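Local coordinates for protein prophenoloxidase b (PDB 3WKY) that probably oxidises monophenols and o-diphenols once activated, as the zymogen of a type 3 copper phenoloxidase carrying a dicopper-dioxygen cluster, at residues R218-Y223 / E331-N336; F280-E285 / N292-L297; L323-E328 / H405-T410; A341-D346 / I356-H361. One frame throughout, in Å; residues are numbered along the deposited sequence.

Contact 1: R218-Y223 / E331-N336; sequences RGELFY and EDYGIN
I335 lays its CD1 methyl over one face of the Y223 ring, offset toward the rim, 4.0 Å from the ring centroid to CD1: a CH-pi contact. Its other branch, CG2, packs against the extended chain of E220, reaching E220 CD at 3.5 Å. The carboxylate tip of E220 is engaged elsewhere, in a salt bridge with R217 and a hydrogen bond from the M632 backbone. CG of N336 stands anti to its backbone N (chi1 -171°), and from there OD1 accepts E220 N at 2.9 Å, on a lone pair in the amide plane. ND2 of N336 donates back to D332 OD1 at 3.1 Å, which fixes the amide's rotation. An alanine at N336 would probably leave E220 N without its side-chain acceptor and D332 without the amide donor. G219 lacks a side chain where a CB would run into N336 O. Helix 218-239 meets the start of helix 334-343, with F404 of helix 391-409 also packed on I335.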
loop_
_atom_site.group_PDB
_atom_site.type_symbol
_atom_site.label_atom_id
_atom_site.label_comp_id
_atom_site.label_asym_id
_atom_site.label_seq_id
_atom_site.Cartn_x
_atom_site.Cartn_y
_atom_site.Cartn_z
ATOM N N ARG A 218 40.790 -18.339 -1.279
ATOM C CA ARG A 218 40.456 -17.050 -0.662
ATOM C C ARG A 218 38.941 -16.822 -0.618
ATOM O O ARG A 218 38.423 -16.217 0.323
ATOM C CB ARG A 218 41.107 -15.890 -1.426
ATOM C CG ARG A 218 41.214 -14.581 -0.609
ATOM C CD ARG A 218 41.401 -13.366 -1.519
ATOM N NE ARG A 218 40.253 -13.282 -2.420
ATOM C CZ ARG A 218 39.069 -12.790 -2.067
ATOM N NH1 ARG A 218 38.894 -12.263 -0.862
ATOM N NH2 ARG A 218 38.068 -12.804 -2.932
ATOM N N GLY A 219 38.249 -17.278 -1.654
ATOM C CA GLY A 219 36.795 -17.186 -1.701
ATOM C C GLY A 219 36.158 -18.032 -0.622
ATOM O O GLY A 219 35.172 -17.637 0.007
ATOM N N GLU A 220 36.725 -19.215 -0.388
ATOM C CA GLU A 220 36.234 -20.055 0.680
ATOM C C GLU A 220 36.526 -19.433 2.048
ATOM O O GLU A 220 35.709 -19.526 2.977
ATOM C CB GLU A 220 36.846 -21.464 0.574
ATOM C CG GLU A 220 36.414 -22.378 1.693
ATOM C CD GLU A 220 36.998 -23.759 1.533
ATOM O OE1 GLU A 220 37.828 -23.927 0.605
ATOM O OE2 GLU A 220 36.614 -24.671 2.307
ATOM N N LEU A 221 37.686 -18.793 2.180
ATOM C CA LEU A 221 38.034 -18.143 3.438
ATOM C C LEU A 221 37.118 -16.952 3.701
ATOM O O LEU A 221 36.784 -16.672 4.851
ATOM C CB LEU A 221 39.495 -17.683 3.425
ATOM C CG LEU A 221 40.126 -17.348 4.779
ATOM C CD1 LEU A 221 40.365 -18.607 5.630
ATOM C CD2 LEU A 221 41.441 -16.590 4.579
ATOM N N PHE A 222 36.742 -16.243 2.632
ATOM C CA PHE A 222 35.743 -15.172 2.749
ATOM C C PHE A 222 34.468 -15.732 3.387
ATOM O O PHE A 222 33.990 -15.213 4.403
ATOM C CB PHE A 222 35.456 -14.557 1.388
ATOM C CG PHE A 222 34.308 -13.586 1.399
ATOM C CD1 PHE A 222 34.447 -12.351 2.000
ATOM C CD2 PHE A 222 33.090 -13.927 0.825
ATOM C CE1 PHE A 222 33.384 -11.447 2.028
ATOM C CE2 PHE A 222 32.016 -13.018 0.837
ATOM C CZ PHE A 222 32.168 -11.790 1.439
ATOM N N TYR A 223 33.941 -16.809 2.814
ATOM C CA TYR A 223 32.815 -17.513 3.419
ATOM C C TYR A 223 33.075 -17.873 4.876
ATOM O O TYR A 223 32.253 -17.584 5.744
ATOM C CB TYR A 223 32.496 -18.793 2.636
ATOM C CG TYR A 223 31.924 -19.887 3.498
ATOM C CD1 TYR A 223 30.640 -19.783 4.032
ATOM C CD2 TYR A 223 32.663 -21.041 3.778
ATOM C CE1 TYR A 223 30.106 -20.801 4.837
ATOM C CE2 TYR A 223 32.138 -22.051 4.572
ATOM C CZ TYR A 223 30.862 -21.930 5.093
ATOM O OH TYR A 223 30.338 -22.939 5.877
ATOM N N GLU A 331 41.319 -29.721 -8.988
ATOM C CA GLU A 331 40.058 -29.010 -9.246
ATOM C C GLU A 331 39.782 -28.021 -8.117
ATOM O O GLU A 331 40.126 -28.278 -6.967
ATOM C CB GLU A 331 38.904 -30.012 -9.368
ATOM C CG GLU A 331 37.556 -29.393 -9.730
ATOM C CD GLU A 331 36.454 -30.431 -9.894
ATOM O OE1 GLU A 331 36.601 -31.559 -9.372
ATOM O OE2 GLU A 331 35.438 -30.122 -10.552
ATOM N N ASP A 332 39.168 -26.881 -8.431
ATOM C CA ASP A 332 38.845 -25.921 -7.378
ATOM C C ASP A 332 37.682 -26.446 -6.529
ATOM O O ASP A 332 36.905 -27.295 -6.984
ATOM C CB ASP A 332 38.456 -24.579 -8.003
ATOM C CG ASP A 332 38.745 -23.408 -7.083
ATOM O OD1 ASP A 332 38.978 -23.632 -5.869
ATOM O OD2 ASP A 332 38.739 -22.266 -7.580
ATOM N N TYR A 333 37.562 -25.949 -5.300
ATOM C CA TYR A 333 36.428 -26.284 -4.447
ATOM C C TYR A 333 35.230 -25.424 -4.844
ATOM O O TYR A 333 35.382 -24.222 -5.090
ATOM C CB TYR A 333 36.752 -25.978 -2.983
ATOM C CG TYR A 333 37.858 -26.825 -2.384
ATOM C CD1 TYR A 333 39.194 -26.603 -2.725
ATOM C CD2 TYR A 333 37.570 -27.825 -1.474
ATOM C CE1 TYR A 333 40.209 -27.372 -2.183
ATOM C CE2 TYR A 333 38.583 -28.602 -0.920
ATOM C CZ TYR A 333 39.899 -28.363 -1.283
ATOM O OH TYR A 333 40.910 -29.130 -0.732
ATOM N N GLY A 334 34.044 -26.025 -4.886
ATOM C CA GLY A 334 32.847 -25.279 -5.245
ATOM C C GLY A 334 32.593 -24.105 -4.313
ATOM O O GLY A 334 32.222 -23.019 -4.774
ATOM N N ILE A 335 32.769 -24.313 -3.012
ATOM C CA ILE A 335 32.601 -23.221 -2.044
ATOM C C ILE A 335 33.538 -22.049 -2.361
ATOM O O ILE A 335 33.157 -20.872 -2.215
ATOM C CB ILE A 335 32.784 -23.714 -0.582
ATOM C CG1 ILE A 335 32.658 -22.555 0.421
ATOM C CG2 ILE A 335 34.142 -24.424 -0.395
ATOM C CD1 ILE A 335 31.258 -21.875 0.403
ATOM N N ASN A 336 34.752 -22.352 -2.832
ATOM C CA ASN A 336 35.691 -21.299 -3.205
ATOM C C ASN A 336 35.232 -20.538 -4.445
ATOM O O ASN A 336 35.302 -19.309 -4.490
ATOM C CB ASN A 336 37.094 -21.857 -3.452
ATOM C CG ASN A 336 38.121 -20.756 -3.628
ATOM O OD1 ASN A 336 38.238 -19.859 -2.785
ATOM N ND2 ASN A 336 38.852 -20.799 -4.732
#

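Contact 2: F280-E285 / N292-L297; sequences FQDIRE and NYVSQL
D282 accepts the backbone N of V294 on OD1 at 2.8 Å, an almost straight bond (172°) arriving on the anti side, 28° out of the carboxylate plane. Because V294 opens helix 294-310, this bond satisfies an amide of the first turn; a water that donates to D282 OD1 accepts the next amide, S295 N, at 2.9 Å. OD2 of D282 lies at the edge of the Y293 ring, 3.5 Å from Y293 CD2, and accepts S295 OG of a neighbouring subunit. The backbones meet in a single antiparallel bridge, a hydrogen-bonded pair: I283 N gives to N292 O at 2.9 Å and N292 N gives to I283 O at 3.1 Å. R284 turns back on its own segment, NE and NH2 both donating side-on to D282 O. Q296 OE1 also takes two donors, N292 ND2 and Y293 N, but from opposite faces of its amide plane. Apart from these polar groups, V294 CG2 packs on F280 CD2 at 3.8 Å, and L297 CD2 sits at the ring edge, 4.0 Å from F280 CZ. F280 also stacks on F363 of helix 356-365. A carboxylate at the helix N-terminus would be expected to interact favourably with the helix dipole, and D282 divides its two oxygens between this helix start and a subunit interface.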
loop_
_atom_site.group_PDB
_atom_site.type_symbol
_atom_site.label_atom_id
_atom_site.label_comp_id
_atom_site.label_asym_id
_atom_site.label_seq_id
_atom_site.Cartn_x
_atom_site.Cartn_y
_atom_site.Cartn_z
ATOM N N PHE A 280 16.733 0.293 0.634
ATOM C CA PHE A 280 17.888 -0.111 -0.161
ATOM C C PHE A 280 17.564 0.349 -1.587
ATOM O O PHE A 280 16.647 -0.181 -2.229
ATOM C CB PHE A 280 17.953 -1.642 -0.049
ATOM C CG PHE A 280 19.161 -2.312 -0.690
ATOM C CD1 PHE A 280 20.372 -2.419 -0.007
ATOM C CD2 PHE A 280 19.039 -2.947 -1.929
ATOM C CE1 PHE A 280 21.461 -3.109 -0.580
ATOM C CE2 PHE A 280 20.107 -3.631 -2.507
ATOM C CZ PHE A 280 21.327 -3.720 -1.825
ATOM N N GLN A 281 18.292 1.354 -2.079
ATOM C CA GLN A 281 17.903 2.022 -3.330
ATOM C C GLN A 281 19.015 2.064 -4.362
ATOM O O GLN A 281 20.193 2.009 -4.008
ATOM C CB GLN A 281 17.475 3.459 -3.044
ATOM C CG GLN A 281 16.281 3.585 -2.128
ATOM C CD GLN A 281 16.290 4.902 -1.384
ATOM O OE1 GLN A 281 15.941 5.939 -1.957
ATOM N NE2 GLN A 281 16.731 4.881 -0.112
ATOM N N ASP A 282 18.625 2.193 -5.631
ATOM C CA ASP A 282 19.584 2.333 -6.730
ATOM C C ASP A 282 20.589 3.423 -6.395
ATOM O O ASP A 282 20.208 4.496 -5.917
ATOM C CB ASP A 282 18.875 2.758 -8.031
ATOM C CG ASP A 282 17.865 1.737 -8.540
ATOM O OD1 ASP A 282 17.898 0.557 -8.143
ATOM O OD2 ASP A 282 17.035 2.120 -9.394
ATOM N N ILE A 283 21.870 3.166 -6.641
ATOM C CA ILE A 283 22.867 4.192 -6.380
ATOM C C ILE A 283 23.184 4.900 -7.663
ATOM O O ILE A 283 23.798 4.330 -8.560
ATOM C CB ILE A 283 24.173 3.615 -5.824
ATOM C CG1 ILE A 283 23.908 2.916 -4.501
ATOM C CG2 ILE A 283 25.198 4.734 -5.647
ATOM C CD1 ILE A 283 23.302 3.805 -3.434
ATOM N N ARG A 284 22.737 6.145 -7.762
ATOM C CA ARG A 284 22.997 6.934 -8.951
ATOM C C ARG A 284 24.261 7.747 -8.698
ATOM O O ARG A 284 24.243 8.752 -7.996
ATOM C CB ARG A 284 21.789 7.791 -9.284
ATOM C CG ARG A 284 20.740 6.951 -9.984
ATOM C CD ARG A 284 19.380 7.162 -9.418
ATOM N NE ARG A 284 19.235 6.610 -8.073
ATOM C CZ ARG A 284 18.166 6.848 -7.321
ATOM N NH1 ARG A 284 17.201 7.624 -7.796
ATOM N NH2 ARG A 284 18.061 6.323 -6.106
ATOM N N GLU A 285 25.370 7.233 -9.222
ATOM C CA GLU A 285 26.680 7.802 -8.958
ATOM C C GLU A 285 26.895 9.120 -9.681
ATOM O O GLU A 285 26.079 9.541 -10.515
ATOM C CB GLU A 285 27.779 6.825 -9.395
ATOM C CG GLU A 285 28.303 5.936 -8.284
ATOM C CD GLU A 285 29.174 6.691 -7.280
ATOM O OE1 GLU A 285 29.782 6.021 -6.427
ATOM O OE2 GLU A 285 29.250 7.946 -7.330
ATOM N N ASN A 292 24.873 1.789 -10.072
ATOM C CA ASN A 292 24.431 0.397 -9.952
ATOM C C ASN A 292 22.995 0.366 -9.434
ATOM O O ASN A 292 22.542 1.342 -8.826
ATOM C CB ASN A 292 25.358 -0.423 -9.041
ATOM C CG ASN A 292 26.689 -0.735 -9.705
ATOM O OD1 ASN A 292 27.694 -0.086 -9.425
ATOM N ND2 ASN A 292 26.690 -1.717 -10.609
ATOM N N TYR A 293 22.283 -0.733 -9.690
ATOM C CA TYR A 293 20.823 -0.744 -9.482
ATOM C C TYR A 293 20.364 -1.961 -8.709
ATOM O O TYR A 293 20.976 -3.018 -8.807
ATOM C CB TYR A 293 20.125 -0.670 -10.840
ATOM C CG TYR A 293 20.568 0.557 -11.610
ATOM C CD1 TYR A 293 21.741 0.556 -12.370
ATOM C CD2 TYR A 293 19.839 1.733 -11.533
ATOM C CE1 TYR A 293 22.159 1.721 -13.049
ATOM C CE2 TYR A 293 20.242 2.886 -12.207
ATOM C CZ TYR A 293 21.396 2.871 -12.965
ATOM O OH TYR A 293 21.774 4.038 -13.617
ATOM N N VAL A 294 19.290 -1.817 -7.930
ATOM C CA VAL A 294 18.822 -2.931 -7.096
ATOM C C VAL A 294 18.466 -4.144 -7.958
ATOM O O VAL A 294 18.848 -5.279 -7.645
ATOM C CB VAL A 294 17.605 -2.516 -6.210
ATOM C CG1 VAL A 294 17.055 -3.731 -5.430
ATOM C CG2 VAL A 294 17.985 -1.389 -5.243
ATOM N N SER A 295 17.781 -3.920 -9.079
ATOM C CA SER A 295 17.350 -5.073 -9.878
ATOM C C SER A 295 18.524 -5.704 -10.625
ATOM O O SER A 295 18.465 -6.862 -11.016
ATOM C CB SER A 295 16.250 -4.687 -10.858
ATOM O OG SER A 295 16.781 -3.868 -11.880
ATOM N N GLN A 296 19.591 -4.932 -10.806
ATOM C CA GLN A 296 20.845 -5.452 -11.341
ATOM C C GLN A 296 21.450 -6.460 -10.354
ATOM O O GLN A 296 21.763 -7.606 -10.726
ATOM C CB GLN A 296 21.799 -4.280 -11.584
ATOM C CG GLN A 296 23.162 -4.649 -12.173
ATOM C CD GLN A 296 24.071 -3.432 -12.229
ATOM O OE1 GLN A 296 24.028 -2.579 -11.336
ATOM N NE2 GLN A 296 24.881 -3.329 -13.285
ATOM N N LEU A 297 21.584 -6.051 -9.094
ATOM C CA LEU A 297 22.057 -6.971 -8.046
ATOM C C LEU A 297 21.133 -8.180 -7.914
ATOM O O LEU A 297 21.587 -9.305 -7.671
ATOM C CB LEU A 297 22.180 -6.264 -6.682
ATOM C CG LEU A 297 23.498 -5.527 -6.390
ATOM C CD1 LEU A 297 23.712 -4.375 -7.381
ATOM C CD2 LEU A 297 23.532 -5.007 -4.948
HETATM O O HOH W 1 16.430 -1.366 -9.617
#

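Contact 3: L323-E328 / H405-T410; sequences LTDNPE and HRYKLT
Y407 presents the edge of its ring to D325, tip to tip, with the carboxylate carbon in the ring plane and the two planes 60° apart. Its hydroxyl donates to D325 OD1 at 2.7 Å, from above the carboxylate plane. On the other ortho side of the hydroxyl, CE1 of Y407 approaches L323 CB obliquely at 3.8 Å. The second oxygen, D325 OD2, forms a salt bridge with K408 NZ at 2.8 Å, the ammonium arriving nearly along the C-O axis. The bend of K408 at chi2 (-70°) swings CD to 3.7 Å from D325 OD2, and NZ has a second carboxylate partner in E637. The contact joins the C-terminal end of helix 391-409 to a loop of the hemocyanin-type copper domain, between strand 320-322 and helix 334-343. In that loop T324 OG1 accepts N326 N at 3.0 Å, an ST turn. D325 OD1 also takes the amide of I335, at the start of helix 334-343, so one carboxylate serves two helices. An alanine at D325 would probably leave the Y407 hydroxyl and I335 N without their acceptor and K408 with one fewer counter-charge. N326, next along, packs on T686 of a neighbouring subunit.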
loop_
_atom_site.group_PDB
_atom_site.type_symbol
_atom_site.label_atom_id
_atom_site.label_comp_id
_atom_site.label_asym_id
_atom_site.label_seq_id
_atom_site.Cartn_x
_atom_site.Cartn_y
_atom_site.Cartn_z
ATOM N N LEU A 323 30.729 -27.220 -9.790
ATOM C CA LEU A 323 30.828 -26.856 -8.382
ATOM C C LEU A 323 30.780 -28.115 -7.531
ATOM O O LEU A 323 29.782 -28.837 -7.530
ATOM C CB LEU A 323 29.650 -25.955 -7.968
ATOM C CG LEU A 323 29.556 -24.595 -8.646
ATOM C CD1 LEU A 323 28.270 -23.884 -8.163
ATOM C CD2 LEU A 323 30.786 -23.747 -8.323
ATOM N N THR A 324 31.852 -28.391 -6.795
ATOM C CA THR A 324 31.834 -29.548 -5.894
ATOM C C THR A 324 32.790 -29.344 -4.729
ATOM O O THR A 324 33.869 -28.775 -4.910
ATOM C CB THR A 324 32.186 -30.867 -6.654
ATOM O OG1 THR A 324 32.111 -31.974 -5.749
ATOM C CG2 THR A 324 33.595 -30.807 -7.252
ATOM N N ASP A 325 32.393 -29.783 -3.534
ATOM C CA ASP A 325 33.304 -29.761 -2.398
ATOM C C ASP A 325 33.944 -31.143 -2.201
ATOM O O ASP A 325 34.585 -31.393 -1.181
ATOM C CB ASP A 325 32.607 -29.302 -1.111
ATOM C CG ASP A 325 32.399 -27.779 -1.054
ATOM O OD1 ASP A 325 32.652 -27.092 -2.069
ATOM O OD2 ASP A 325 31.981 -27.275 0.011
ATOM N N ASN A 326 33.733 -32.022 -3.184
ATOM C CA ASN A 326 34.476 -33.290 -3.314
ATOM C C ASN A 326 35.322 -33.205 -4.596
ATOM O O ASN A 326 35.078 -33.948 -5.546
ATOM C CB ASN A 326 33.520 -34.485 -3.495
ATOM C CG ASN A 326 32.748 -34.871 -2.226
ATOM O OD1 ASN A 326 33.182 -34.642 -1.098
ATOM N ND2 ASN A 326 31.594 -35.508 -2.428
ATOM N N PRO A 327 36.293 -32.282 -4.658
ATOM C CA PRO A 327 36.923 -32.065 -5.965
ATOM C C PRO A 327 37.921 -33.161 -6.356
ATOM O O PRO A 327 38.411 -33.885 -5.495
ATOM C CB PRO A 327 37.687 -30.757 -5.764
ATOM C CG PRO A 327 38.025 -30.751 -4.310
ATOM C CD PRO A 327 36.884 -31.428 -3.609
ATOM N N GLU A 328 38.204 -33.266 -7.649
ATOM C CA GLU A 328 39.333 -34.056 -8.127
ATOM C C GLU A 328 40.610 -33.342 -7.720
ATOM O O GLU A 328 40.594 -32.144 -7.420
ATOM C CB GLU A 328 39.291 -34.168 -9.651
ATOM C CG GLU A 328 38.107 -34.952 -10.187
ATOM C CD GLU A 328 38.017 -34.893 -11.697
ATOM O OE1 GLU A 328 38.944 -34.348 -12.323
ATOM O OE2 GLU A 328 37.017 -35.386 -12.256
ATOM N N HIS A 405 25.307 -21.243 2.474
ATOM C CA HIS A 405 24.634 -22.434 3.025
ATOM C C HIS A 405 23.749 -23.061 1.948
ATOM O O HIS A 405 23.632 -24.287 1.865
ATOM C CB HIS A 405 23.810 -22.060 4.271
ATOM C CG HIS A 405 23.049 -23.203 4.869
ATOM N ND1 HIS A 405 23.671 -24.292 5.443
ATOM C CD2 HIS A 405 21.718 -23.422 4.995
ATOM C CE1 HIS A 405 22.757 -25.135 5.890
ATOM N NE2 HIS A 405 21.563 -24.627 5.639
ATOM N N ARG A 406 23.127 -22.227 1.113
ATOM C CA ARG A 406 22.370 -22.743 -0.026
ATOM C C ARG A 406 23.267 -23.642 -0.863
ATOM O O ARG A 406 22.866 -24.740 -1.274
ATOM C CB ARG A 406 21.854 -21.603 -0.908
ATOM C CG ARG A 406 20.942 -22.064 -2.057
ATOM C CD ARG A 406 20.698 -20.900 -3.039
ATOM N NE ARG A 406 19.714 -21.232 -4.072
ATOM C CZ ARG A 406 18.463 -20.771 -4.090
ATOM N NH1 ARG A 406 18.028 -19.951 -3.133
ATOM N NH2 ARG A 406 17.646 -21.128 -5.072
ATOM N N TYR A 407 24.486 -23.177 -1.113
ATOM C CA TYR A 407 25.423 -23.989 -1.864
ATOM C C TYR A 407 25.809 -25.248 -1.056
ATOM O O TYR A 407 25.797 -26.368 -1.595
ATOM C CB TYR A 407 26.668 -23.199 -2.303
ATOM C CG TYR A 407 27.738 -24.189 -2.709
ATOM C CD1 TYR A 407 27.669 -24.841 -3.937
ATOM C CD2 TYR A 407 28.757 -24.550 -1.827
ATOM C CE1 TYR A 407 28.624 -25.817 -4.284
ATOM C CE2 TYR A 407 29.700 -25.506 -2.169
ATOM C CZ TYR A 407 29.630 -26.134 -3.395
ATOM O OH TYR A 407 30.570 -27.099 -3.736
ATOM N N LYS A 408 26.144 -25.082 0.222
ATOM C CA LYS A 408 26.548 -26.262 1.012
ATOM C C LYS A 408 25.490 -27.359 0.984
ATOM O O LYS A 408 25.816 -28.544 0.902
ATOM C CB LYS A 408 26.887 -25.896 2.460
ATOM C CG LYS A 408 28.169 -25.070 2.627
ATOM C CD LYS A 408 29.421 -25.911 2.318
ATOM C CE LYS A 408 30.704 -25.138 2.678
ATOM N NZ LYS A 408 31.927 -26.011 2.502
ATOM N N LEU A 409 24.219 -26.971 1.046
ATOM C CA LEU A 409 23.138 -27.957 1.049
ATOM C C LEU A 409 23.046 -28.776 -0.246
ATOM O O LEU A 409 22.463 -29.869 -0.259
ATOM C CB LEU A 409 21.792 -27.288 1.366
ATOM C CG LEU A 409 21.598 -26.821 2.811
ATOM C CD1 LEU A 409 20.210 -26.201 2.992
ATOM C CD2 LEU A 409 21.829 -27.966 3.817
ATOM N N THR A 410 23.621 -28.271 -1.333
ATOM C CA THR A 410 23.601 -29.030 -2.587
ATOM C C THR A 410 24.619 -30.172 -2.574
ATOM O O THR A 410 24.611 -31.020 -3.460
ATOM C CB THR A 410 23.897 -28.167 -3.823
ATOM O OG1 THR A 410 25.223 -27.627 -3.731
ATOM C CG2 THR A 410 22.871 -27.023 -3.955
#

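Contact 4: A341-D346 / I356-H361; sequences ALEAGD and IHNLGH. With CUO (Cu2-o2 cluster), chain J.
H357 is held at both nitrogens of its ring: ND1 donates to E343 O at 2.9 Å, in the ring plane and on a carbonyl lone pair, while H357 NE2 binds the copper CU2 at 2.1 Å. CG of H357 stands anti to its backbone N (chi1 152°), and the side chain runs beside that of E343. This is the tight part, where H357 N also reaches L342 O at 3.1 Å and a weak bond joins N358 N to E343 O. H361, one helical turn on, binds the same copper through NE2; the pair one turn apart on a helix is characteristic of type 3 copper sites, and H397 completes the three histidines on this copper. The apolar side is looser, with L342 CD1 4.0 Å from I356 CB. Water enters at two places. One bridges A341 O and I356 N; another donates to E343 OE2 and to N358 OD1, at 2.8 Å from the latter. The other carboxylate oxygen, E343 OE1, is salt-bridged to R218.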
loop_
_atom_site.group_PDB
_atom_site.type_symbol
_atom_site.label_atom_id
_atom_site.label_comp_id
_atom_site.label_asym_id
_atom_site.label_seq_id
_atom_site.Cartn_x
_atom_site.Cartn_y
_atom_site.Cartn_z
ATOM N N ALA A 341 32.868 -15.638 -6.724
ATOM C CA ALA A 341 31.813 -15.057 -7.561
ATOM C C ALA A 341 30.947 -14.082 -6.763
ATOM O O ALA A 341 30.454 -13.074 -7.300
ATOM C CB ALA A 341 30.948 -16.161 -8.170
ATOM N N LEU A 342 30.758 -14.383 -5.484
ATOM C CA LEU A 342 29.844 -13.604 -4.640
ATOM C C LEU A 342 30.467 -12.350 -4.041
ATOM O O LEU A 342 29.784 -11.332 -3.883
ATOM C CB LEU A 342 29.268 -14.497 -3.530
ATOM C CG LEU A 342 28.258 -13.934 -2.524
ATOM C CD1 LEU A 342 27.075 -13.275 -3.254
ATOM C CD2 LEU A 342 27.764 -15.054 -1.575
ATOM N N GLU A 343 31.756 -12.400 -3.693
ATOM C CA GLU A 343 32.362 -11.270 -2.971
ATOM C C GLU A 343 32.240 -9.884 -3.652
ATOM O O GLU A 343 31.780 -8.945 -3.001
ATOM C CB GLU A 343 33.801 -11.566 -2.459
ATOM C CG GLU A 343 34.306 -10.452 -1.525
ATOM C CD GLU A 343 35.645 -10.757 -0.833
ATOM O OE1 GLU A 343 36.220 -11.843 -1.087
ATOM O OE2 GLU A 343 36.121 -9.899 -0.039
ATOM N N ALA A 344 32.619 -9.715 -4.925
ATOM C CA ALA A 344 33.292 -10.713 -5.761
ATOM C C ALA A 344 34.797 -10.444 -5.784
ATOM O O ALA A 344 35.242 -9.309 -5.573
ATOM C CB ALA A 344 32.740 -10.677 -7.178
ATOM N N GLY A 345 35.574 -11.492 -6.051
ATOM C CA GLY A 345 37.010 -11.352 -6.229
ATOM C C GLY A 345 37.376 -11.884 -7.598
ATOM O O GLY A 345 37.038 -11.289 -8.611
ATOM N N ASP A 346 38.038 -13.031 -7.632
ATOM C CA ASP A 346 38.464 -13.629 -8.900
ATOM C C ASP A 346 37.313 -14.414 -9.532
ATOM O O ASP A 346 37.366 -15.639 -9.683
ATOM C CB ASP A 346 39.670 -14.533 -8.650
ATOM C CG ASP A 346 40.200 -15.175 -9.919
ATOM O OD1 ASP A 346 40.091 -14.556 -10.996
ATOM O OD2 ASP A 346 40.723 -16.307 -9.825
ATOM N N ILE A 356 28.049 -8.716 -6.035
ATOM C CA ILE A 356 26.919 -8.537 -5.121
ATOM C C ILE A 356 27.314 -8.054 -3.740
ATOM O O ILE A 356 26.797 -7.058 -3.246
ATOM C CB ILE A 356 26.107 -9.838 -4.961
ATOM C CG1 ILE A 356 25.404 -10.193 -6.276
ATOM C CG2 ILE A 356 25.081 -9.694 -3.820
ATOM C CD1 ILE A 356 24.975 -11.686 -6.333
ATOM N N HIS A 357 28.218 -8.770 -3.087
ATOM C CA HIS A 357 28.497 -8.448 -1.700
ATOM C C HIS A 357 29.157 -7.075 -1.519
ATOM O O HIS A 357 28.764 -6.303 -0.625
ATOM C CB HIS A 357 29.333 -9.543 -1.029
ATOM C CG HIS A 357 30.170 -9.025 0.087
ATOM N ND1 HIS A 357 31.451 -8.552 -0.111
ATOM C CD2 HIS A 357 29.903 -8.859 1.409
ATOM C CE1 HIS A 357 31.939 -8.120 1.039
ATOM N NE2 HIS A 357 31.029 -8.309 1.972
ATOM N N ASN A 358 30.149 -6.755 -2.355
ATOM C CA ASN A 358 30.831 -5.462 -2.227
ATOM C C ASN A 358 29.876 -4.303 -2.491
ATOM O O ASN A 358 29.850 -3.313 -1.741
ATOM C CB ASN A 358 32.039 -5.357 -3.177
ATOM C CG ASN A 358 33.200 -6.244 -2.742
ATOM O OD1 ASN A 358 33.317 -6.587 -1.566
ATOM N ND2 ASN A 358 34.057 -6.619 -3.689
ATOM N N LEU A 359 29.107 -4.409 -3.568
ATOM C CA LEU A 359 28.215 -3.305 -3.917
ATOM C C LEU A 359 27.128 -3.145 -2.867
ATOM O O LEU A 359 26.702 -2.027 -2.572
ATOM C CB LEU A 359 27.629 -3.464 -5.316
ATOM C CG LEU A 359 28.568 -2.898 -6.390
ATOM C CD1 LEU A 359 28.182 -3.398 -7.776
ATOM C CD2 LEU A 359 28.556 -1.364 -6.354
ATOM N N GLY A 360 26.708 -4.256 -2.275
ATOM C CA GLY A 360 25.706 -4.214 -1.220
ATOM C C GLY A 360 26.161 -3.349 -0.063
ATOM O O GLY A 360 25.367 -2.624 0.518
ATOM N N HIS A 361 27.444 -3.431 0.296
ATOM C CA HIS A 361 27.981 -2.533 1.320
ATOM C C HIS A 361 27.798 -1.076 0.931
ATOM O O HIS A 361 27.435 -0.230 1.763
ATOM C CB HIS A 361 29.468 -2.763 1.502
ATOM C CG HIS A 361 29.778 -3.819 2.507
ATOM N ND1 HIS A 361 29.973 -3.531 3.838
ATOM C CD2 HIS A 361 29.909 -5.159 2.378
ATOM C CE1 HIS A 361 30.224 -4.653 4.493
ATOM N NE2 HIS A 361 30.178 -5.644 3.628
HETATM CU CU1 CUO J . 34.000 -8.447 5.728
HETATM CU CU2 CUO J . 30.988 -7.540 3.974
HETATM O O1 CUO J . 32.926 -7.933 4.124
HETATM O O2 CUO J . 32.577 -6.766 5.252
HETATM O O HOH W 2 28.365 -11.330 -7.146
HETATM O O HOH W 3 35.112 -7.470 0.349
#

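In the fold
Contacts 1 and 4 both use helix 334-343, contact 1 its beginning and contact 4 its end; contact 3 touches the beginning through T324 and D325, its centre about 10 Å from that of contact 1. Between contacts 1 and 3, G334 N lies 2.8 Å from T324 O, a probable hydrogen bond. Between contacts 1 and 4, F222 CZ packs 3.7 Å from ND1 of the copper ligand H357. Contact 2 reaches contact 4 from another direction, N292 touching L359, with centres about 14 Å apart. Only contact 4 binds the copper-oxygen cluster directly; the side chains of R218 and F280 lie about 9 and 11 Å from it.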